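Local coordinates for unknown function protein VPA0580 (Vibrio parahaemolyticus, PDB 2QHQ), which is of unknown function but belongs to the HopJ family of type III effectors, which suggests a secreted protein that acts in host cells, at residues L14-L18 with F69-L75. Coordinates in Å, arbitrary orientation, origin at the centre of the assembly. Residues are numbered along the deposited sequence.
Sequences LQQFL and FGLLNAL
A partly buried, largely apolar contact in the HopJ-family fold packs the first turn of helix 14-23 against the C-terminal end of helix 67-72 and the loop after it. Leu14, Phe17 and Leu18, spaced i, i+3, i+4, share one helical face, while Gln15 and Gln16 turn to solvent. The closest CA atoms, Leu18 and Asn73, are 8.3 Å apart; no hydrogen bond crosses, and side chains bridge the space. Phe69 (chi1 t) points its broad ring at all three: Leu14 CD1 meets its edge at CE1, 3.7 Å, and Phe69 CZ lies 3.7 Å from Phe17 CE2 and 4.0 Å from Leu18 CD2; the two rings are oblique, planes at 64°. A Schellman motif ends helix 67-72, with hydrogen bonds Leu75 N to Gly70 O (2.9 Å) and, weak, Ala74 N to Leu71 O (3.3 Å), Ala74 having positive phi (57°). This turn brings Leu75 CD2 to 4.0 Å from Leu18 CD2. Asn73 suits the helix end: its ND2 hydrogen-bonds Phe69 O (3.1 Å) and Tyr41 OH, while OD1 makes van der Waals contact with Leu18 CD1 (3.6 Å). Gln116 of the second subunit packs on Leu14, Leu18 and Asn73.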
loop_
_atom_site.group_PDB
_atom_site.type_symbol
_atom_site.label_atom_id
_atom_site.label_comp_id
_atom_site.label_asym_id
_atom_site.label_seq_id
_atom_site.Cartn_x
_atom_site.Cartn_y
_atom_site.Cartn_z
ATOM N N LEU B 14 -3.585 2.964 16.373
ATOM C CA LEU B 14 -3.644 2.540 14.986
ATOM C C LEU B 14 -4.137 1.100 14.836
ATOM O O LEU B 14 -5.015 0.837 14.020
ATOM C CB LEU B 14 -2.275 2.724 14.310
ATOM C CG LEU B 14 -2.167 2.241 12.848
ATOM C CD1 LEU B 14 -3.147 3.018 11.987
ATOM C CD2 LEU B 14 -0.738 2.396 12.344
ATOM N N GLN B 15 -3.575 0.170 15.606
ATOM C CA GLN B 15 -3.888 -1.251 15.408
ATOM C C GLN B 15 -5.384 -1.537 15.567
ATOM O O GLN B 15 -5.969 -2.261 14.740
ATOM C CB GLN B 15 -3.062 -2.158 16.337
ATOM C CG GLN B 15 -3.221 -3.662 16.010
ATOM C CD GLN B 15 -2.714 -3.999 14.614
ATOM O OE1 GLN B 15 -1.571 -3.686 14.271
ATOM N NE2 GLN B 15 -3.563 -4.622 13.800
ATOM N N GLN B 16 -5.993 -0.996 16.631
ATOM C CA GLN B 16 -7.418 -1.232 16.877
ATOM C C GLN B 16 -8.253 -0.680 15.728
ATOM O O GLN B 16 -9.227 -1.302 15.305
ATOM C CB GLN B 16 -7.876 -0.603 18.196
ATOM C CG GLN B 16 -9.332 -0.907 18.542
ATOM C CD GLN B 16 -9.610 -2.392 18.696
ATOM O OE1 GLN B 16 -8.746 -3.160 19.118
ATOM N NE2 GLN B 16 -10.827 -2.806 18.346
ATOM N N PHE B 17 -7.869 0.488 15.227
ATOM C CA PHE B 17 -8.600 1.059 14.095
ATOM C C PHE B 17 -8.585 0.103 12.895
ATOM O O PHE B 17 -9.629 -0.171 12.295
ATOM C CB PHE B 17 -8.047 2.419 13.675
ATOM C CG PHE B 17 -8.688 2.947 12.432
ATOM C CD1 PHE B 17 -9.927 3.591 12.487
ATOM C CD2 PHE B 17 -8.076 2.764 11.200
ATOM C CE1 PHE B 17 -10.535 4.063 11.319
ATOM C CE2 PHE B 17 -8.674 3.240 10.021
ATOM C CZ PHE B 17 -9.900 3.893 10.086
ATOM N N LEU B 18 -7.394 -0.408 12.566
ATOM C CA LEU B 18 -7.209 -1.313 11.416
ATOM C C LEU B 18 -7.993 -2.617 11.644
ATOM O O LEU B 18 -8.606 -3.154 10.717
ATOM C CB LEU B 18 -5.711 -1.596 11.190
ATOM C CG LEU B 18 -4.881 -0.385 10.714
ATOM C CD1 LEU B 18 -3.394 -0.716 10.643
ATOM C CD2 LEU B 18 -5.363 0.123 9.348
ATOM N N PHE B 69 -2.564 6.722 3.478
ATOM C CA PHE B 69 -2.809 5.841 4.623
ATOM C C PHE B 69 -3.105 4.419 4.141
ATOM O O PHE B 69 -2.606 3.438 4.718
ATOM C CB PHE B 69 -3.958 6.442 5.453
ATOM C CG PHE B 69 -4.409 5.586 6.607
ATOM C CD1 PHE B 69 -3.715 5.616 7.811
ATOM C CD2 PHE B 69 -5.534 4.773 6.490
ATOM C CE1 PHE B 69 -4.142 4.840 8.904
ATOM C CE2 PHE B 69 -5.988 3.987 7.586
ATOM C CZ PHE B 69 -5.286 4.036 8.793
ATOM N N GLY B 70 -3.907 4.312 3.078
ATOM C CA GLY B 70 -4.245 3.005 2.493
ATOM C C GLY B 70 -3.014 2.309 1.945
ATOM O O GLY B 70 -2.881 1.071 2.045
ATOM N N LEU B 71 -2.095 3.094 1.367
ATOM C CA LEU B 71 -0.844 2.526 0.881
ATOM C C LEU B 71 0.067 2.060 2.014
ATOM O O LEU B 71 0.590 0.945 1.952
ATOM C CB LEU B 71 -0.090 3.495 -0.033
ATOM C CG LEU B 71 -0.627 3.601 -1.455
ATOM C CD1 LEU B 71 0.114 4.732 -2.171
ATOM C CD2 LEU B 71 -0.459 2.234 -2.180
ATOM N N LEU B 72 0.268 2.896 3.033
ATOM C CA LEU B 72 1.155 2.505 4.135
ATOM C C LEU B 72 0.644 1.254 4.852
ATOM O O LEU B 72 1.434 0.422 5.275
ATOM C CB LEU B 72 1.359 3.654 5.124
ATOM C CG LEU B 72 2.185 4.864 4.628
ATOM C CD1 LEU B 72 2.309 5.885 5.768
ATOM C CD2 LEU B 72 3.561 4.407 4.188
ATOM N N ASN B 73 -0.675 1.123 4.961
ATOM C CA ASN B 73 -1.284 0.023 5.726
ATOM C C ASN B 73 -1.820 -1.131 4.871
ATOM O O ASN B 73 -2.497 -2.026 5.378
ATOM C CB ASN B 73 -2.359 0.585 6.641
ATOM C CG ASN B 73 -1.757 1.430 7.729
ATOM O OD1 ASN B 73 -0.998 0.924 8.542
ATOM N ND2 ASN B 73 -2.020 2.714 7.702
ATOM N N ALA B 74 -1.496 -1.099 3.584
ATOM C CA ALA B 74 -1.806 -2.189 2.656
ATOM C C ALA B 74 -3.298 -2.512 2.608
ATOM O O ALA B 74 -3.698 -3.671 2.543
ATOM C CB ALA B 74 -0.947 -3.444 2.979
ATOM N N LEU B 75 -4.118 -1.463 2.611
ATOM C CA LEU B 75 -5.575 -1.630 2.646
ATOM C C LEU B 75 -6.096 -1.975 1.264
ATOM O O LEU B 75 -5.637 -1.404 0.289
ATOM C CB LEU B 75 -6.238 -0.339 3.148
ATOM C CG LEU B 75 -5.888 0.100 4.580
ATOM C CD1 LEU B 75 -6.669 1.377 4.923
ATOM C CD2 LEU B 75 -6.230 -0.994 5.571
#